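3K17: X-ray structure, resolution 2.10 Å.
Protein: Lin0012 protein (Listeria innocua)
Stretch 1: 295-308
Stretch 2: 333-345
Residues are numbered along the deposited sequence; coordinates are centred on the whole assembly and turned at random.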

# COMPACT_ATOMS: atom_id res chain seq x y z
N SER A 295 -4.32 35.68 24.98
CA SER A 295 -4.79 36.51 26.08
C SER A 295 -3.75 36.55 27.18
O SER A 295 -3.53 37.58 27.80
N LEU A 296 -3.10 35.41 27.43
CA LEU A 296 -2.09 35.35 28.48
C LEU A 296 -0.84 36.13 28.07
O LEU A 296 -0.21 36.79 28.90
N LEU A 297 -0.49 36.07 26.79
CA LEU A 297 0.67 36.79 26.31
C LEU A 297 0.38 38.29 26.36
O LEU A 297 1.27 39.10 26.61
N LYS A 298 -0.87 38.66 26.12
CA LYS A 298 -1.27 40.06 26.17
C LYS A 298 -1.05 40.58 27.58
O LYS A 298 -0.45 41.64 27.79
N GLU A 299 -1.56 39.84 28.57
CA GLU A 299 -1.41 40.24 29.96
C GLU A 299 0.06 40.27 30.34
O GLU A 299 0.50 41.13 31.10
N LEU A 300 0.83 39.34 29.80
CA LEU A 300 2.25 39.28 30.10
C LEU A 300 2.95 40.56 29.61
O LEU A 300 3.68 41.21 30.37
N ALA A 301 2.70 40.94 28.36
CA ALA A 301 3.32 42.13 27.79
C ALA A 301 2.76 43.41 28.39
O ALA A 301 3.50 44.36 28.63
N ASP A 302 1.45 43.46 28.63
CA ASP A 302 0.86 44.65 29.21
C ASP A 302 1.47 44.97 30.56
O ASP A 302 1.84 46.11 30.84
N SER A 303 1.59 43.95 31.41
CA SER A 303 2.17 44.14 32.73
C SER A 303 3.62 44.61 32.61
O SER A 303 4.10 45.40 33.43
N ALA A 304 4.33 44.12 31.60
CA ALA A 304 5.72 44.52 31.39
C ALA A 304 5.75 46.00 31.05
O ALA A 304 6.62 46.74 31.51
N GLU A 305 4.79 46.44 30.24
CA GLU A 305 4.71 47.83 29.85
C GLU A 305 4.24 48.73 30.99
O GLU A 305 4.80 49.81 31.21
N ASN A 306 3.22 48.30 31.72
CA ASN A 306 2.70 49.09 32.83
C ASN A 306 3.76 49.28 33.91
O ASN A 306 3.73 50.26 34.66
N MSE A 307 4.70 48.34 33.98
CA MSE A 307 5.76 48.39 34.98
C MSE A 307 6.88 49.33 34.56
O MSE A 307 7.86 49.51 35.29
N GLY A 308 6.75 49.92 33.37
CA GLY A 308 7.77 50.84 32.90
C GLY A 308 8.65 50.33 31.77
O GLY A 308 9.31 51.12 31.10
N GLU A 333 11.10 42.10 39.53
CA GLU A 333 10.50 41.22 40.53
C GLU A 333 9.01 41.50 40.67
O GLU A 333 8.21 40.57 40.82
N LYS A 334 8.64 42.78 40.62
CA LYS A 334 7.24 43.17 40.71
C LYS A 334 6.50 42.62 39.49
O LYS A 334 5.37 42.15 39.59
N LEU A 335 7.15 42.71 38.33
CA LEU A 335 6.56 42.22 37.10
C LEU A 335 6.34 40.72 37.20
O LEU A 335 5.25 40.22 36.91
N VAL A 336 7.37 40.00 37.62
CA VAL A 336 7.30 38.55 37.78
C VAL A 336 6.17 38.15 38.74
O VAL A 336 5.46 37.18 38.48
N ASN A 337 6.00 38.89 39.83
CA ASN A 337 4.95 38.59 40.79
C ASN A 337 3.58 38.70 40.12
O ASN A 337 2.69 37.89 40.36
N GLU A 338 3.41 39.72 39.27
CA GLU A 338 2.16 39.91 38.55
C GLU A 338 1.93 38.75 37.58
O GLU A 338 0.81 38.24 37.46
N TRP A 339 2.99 38.33 36.90
CA TRP A 339 2.89 37.22 35.95
C TRP A 339 2.43 35.95 36.67
O TRP A 339 1.53 35.26 36.21
N GLU A 340 3.08 35.64 37.79
CA GLU A 340 2.78 34.43 38.54
C GLU A 340 1.35 34.31 39.05
O GLU A 340 0.82 33.21 39.14
N LYS A 341 0.74 35.44 39.40
CA LYS A 341 -0.64 35.40 39.87
C LYS A 341 -1.55 35.08 38.70
O LYS A 341 -2.71 34.70 38.88
N LEU A 342 -1.02 35.22 37.49
CA LEU A 342 -1.79 34.94 36.29
C LEU A 342 -1.60 33.50 35.83
O LEU A 342 -2.22 33.06 34.85
N GLY A 343 -0.74 32.75 36.52
CA GLY A 343 -0.50 31.37 36.14
C GLY A 343 0.72 31.16 35.26
O GLY A 343 1.03 30.03 34.86
N ILE A 344 1.41 32.25 34.95
CA ILE A 344 2.62 32.21 34.12
C ILE A 344 3.78 31.71 34.97
O ILE A 344 3.94 32.12 36.12
N LYS A 345 4.59 30.80 34.43
CA LYS A 345 5.73 30.29 35.18
C LYS A 345 6.98 31.08 34.84
O LYS A 345 7.39 31.16 33.68

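Packing of two near-antiparallel helices of Lin0012 protein, 295-306 and 333-341, whose axes cross at 154° and approach to 9.6 Å; the two stretches bury 560 Å² between them, mostly through apolar side chains. The backbones run closest at two pairs: Leu-300 CA lies 6.2 Å from Trp-339 CA, and Ala-304 CA lies 6.2 Å from Leu-335 CA.

Trp-339 (chi1 m, chi2 -6°) leaves its helix sideways, yet this rotamer swings the indole toward the other helix. Trp-339 NE1 donates a hydrogen bond to Leu-300 O (3.1 Å, N-H...O angle 150°), a carbonyl that also accepts the backbone bond from Ala-304 N. Leu-300 (t, t) covers one face of the indole, with CG 3.6 Å from Trp-339 CE2, while its CB rests 4.0 Å from Ile-344 CD1. Ser-303 points toward the second helix and sits at the ring edge, near the ring plane, its OG 3.1 Å from Trp-339 NE1. Its p rotamer folds the hydroxyl back along its own helix, placing Ser-303 OG 2.7 Å from both Glu-299 O and Leu-300 O; which carbonyl takes the proton is open.

Leu-335 (t, p) also starts sideways, but its end reaches in. Leu-335 CD1 packs 3.3 Å from Ser-303 C and 3.3 Å from Ala-304 N, lying directly against the backbone, and Leu-335 CD2 meets Ala-304 CB at 3.9 Å.

Beyond the helix end, selenomethionine Met-307 points toward the partner and bends through t, p, p. The curled chain brings Met-307 CE to 3.5 Å from Leu-335 CA, 3.6 Å from Lys-334 C and 3.8 Å from Glu-338 CG, so the terminal methyl lies along the helix surface. Lys-334 begins toward the contact, with CB 3.9 Å from Met-307 SE, but its end leads away, leaving its aliphatic base to pack.

At the other end, Leu-296 (t, p) turns its tip inward: CG lies 3.8 Å from Ile-344 CG1 and CD1 4.2 Å from Leu-342 CB. Ile-344 (m, t) points directly in from beyond the Schellman turn at Gly-343, where, at these backbone angles, a CB would be jammed against the O of Leu-342. Leu-342 (m, t) extends CD1 to 3.8 Å from Glu-299 CB.

Charged groups pair within each stretch: Lys-298 NZ bridges to Asp-302 OD2 and Lys-341 NZ to Glu-338 OE2, both at 2.7 Å. No salt bridge joins the stretches.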

# COMPACT_ATOMS: atom_id res chain seq x y z
CB SER A 295 -6.10 35.95 26.64
OG SER A 295 -7.11 35.97 25.65
CB LEU A 296 -1.74 33.89 28.79
CG LEU A 296 -1.02 33.63 30.11
CD1 LEU A 296 -1.71 34.38 31.25
CD2 LEU A 296 -1.01 32.13 30.37
CB LEU A 297 1.04 36.35 24.89
CG LEU A 297 1.80 35.01 24.86
CD1 LEU A 297 1.91 34.48 23.44
CD2 LEU A 297 3.18 35.22 25.47
CB LYS A 298 -2.74 40.23 25.78
CG LYS A 298 -3.23 41.68 25.87
CD LYS A 298 -4.71 41.79 25.54
CE LYS A 298 -5.13 43.24 25.33
NZ LYS A 298 -4.86 44.10 26.52
CB GLU A 299 -2.15 39.26 30.88
CG GLU A 299 -3.65 39.26 30.70
CD GLU A 299 -4.22 40.66 30.81
OE1 GLU A 299 -3.95 41.34 31.82
OE2 GLU A 299 -4.95 41.08 29.88
CB LEU A 300 2.87 38.04 29.44
CG LEU A 300 4.36 37.79 29.61
CD1 LEU A 300 4.65 36.30 29.42
CD2 LEU A 300 5.15 38.62 28.61
CB ALA A 301 3.15 42.14 26.27
CB ASP A 302 -0.65 44.50 29.36
CG ASP A 302 -1.38 44.63 28.05
OD1 ASP A 302 -0.79 45.21 27.11
OD2 ASP A 302 -2.54 44.18 27.95
CB SER A 303 2.07 42.85 33.54
OG SER A 303 2.51 41.74 32.79
CB ALA A 304 6.33 43.71 30.25
CB GLU A 305 3.79 47.97 28.63
CG GLU A 305 4.42 47.43 27.35
CD GLU A 305 3.51 47.59 26.14
OE1 GLU A 305 2.76 48.58 26.10
OE2 GLU A 305 3.56 46.74 25.23
CB ASN A 306 1.48 48.41 33.46
CG ASN A 306 0.34 48.27 32.48
OD1 ASN A 306 0.11 49.14 31.64
ND2 ASN A 306 -0.41 47.18 32.60
CB MSE A 307 6.32 46.99 35.21
CG MSE A 307 6.84 46.75 36.62
SE MSE A 307 5.44 46.86 37.95
CE MSE A 307 4.63 45.13 37.68
CB GLU A 333 11.21 41.39 41.88
CG GLU A 333 12.71 41.10 41.81
CD GLU A 333 13.42 41.34 43.13
OE1 GLU A 333 13.18 42.40 43.75
OE2 GLU A 333 14.24 40.48 43.53
CB LYS A 334 7.09 44.69 40.74
CG LYS A 334 6.85 45.30 42.12
CD LYS A 334 8.07 45.20 43.02
CE LYS A 334 7.82 45.90 44.35
NZ LYS A 334 7.54 47.35 44.17
CB LEU A 335 7.48 42.53 35.91
CG LEU A 335 7.04 41.99 34.55
CD1 LEU A 335 5.69 42.55 34.17
CD2 LEU A 335 8.09 42.35 33.50
CB VAL A 336 8.64 37.99 38.30
CG1 VAL A 336 8.48 36.53 38.74
CG2 VAL A 336 9.70 38.08 37.20
CB ASN A 337 5.03 39.53 41.99
CG ASN A 337 3.90 39.31 42.99
OD1 ASN A 337 2.83 39.92 42.89
ND2 ASN A 337 4.13 38.43 43.96
CB GLU A 338 2.17 41.23 37.79
CG GLU A 338 2.07 42.44 38.69
CD GLU A 338 0.87 42.36 39.62
OE1 GLU A 338 -0.26 42.18 39.12
OE2 GLU A 338 1.06 42.48 40.85
CB TRP A 339 4.24 36.92 35.29
CG TRP A 339 4.70 37.88 34.24
CD1 TRP A 339 4.01 38.94 33.72
CD2 TRP A 339 5.96 37.84 33.53
NE1 TRP A 339 4.76 39.55 32.73
CE2 TRP A 339 5.95 38.89 32.60
CE3 TRP A 339 7.08 37.00 33.61
CZ2 TRP A 339 7.03 39.14 31.74
CZ3 TRP A 339 8.15 37.24 32.75
CH2 TRP A 339 8.11 38.31 31.83
CB GLU A 340 3.76 34.26 39.70
CG GLU A 340 5.20 34.14 39.25
CD GLU A 340 6.15 33.91 40.40
OE1 GLU A 340 6.04 34.61 41.43
OE2 GLU A 340 7.02 33.02 40.28
CB LYS A 341 -1.03 36.75 40.48
CG LYS A 341 -0.28 37.11 41.75
CD LYS A 341 -0.76 38.45 42.32
CE LYS A 341 -0.58 39.58 41.30
NZ LYS A 341 -0.96 40.92 41.86
CB LEU A 342 -1.40 35.91 35.18
CG LEU A 342 -1.67 37.39 35.48
CD1 LEU A 342 -1.09 38.28 34.37
CD2 LEU A 342 -3.18 37.62 35.60
CB ILE A 344 2.95 33.63 33.57
CG1 ILE A 344 1.88 34.05 32.55
CG2 ILE A 344 4.35 33.66 32.97
CD1 ILE A 344 1.79 35.56 32.34
CB LYS A 345 6.00 28.80 34.88
CG LYS A 345 7.20 28.27 35.64
CD LYS A 345 7.46 26.78 35.42
CE LYS A 345 6.36 25.92 36.04
NZ LYS A 345 6.10 26.35 37.45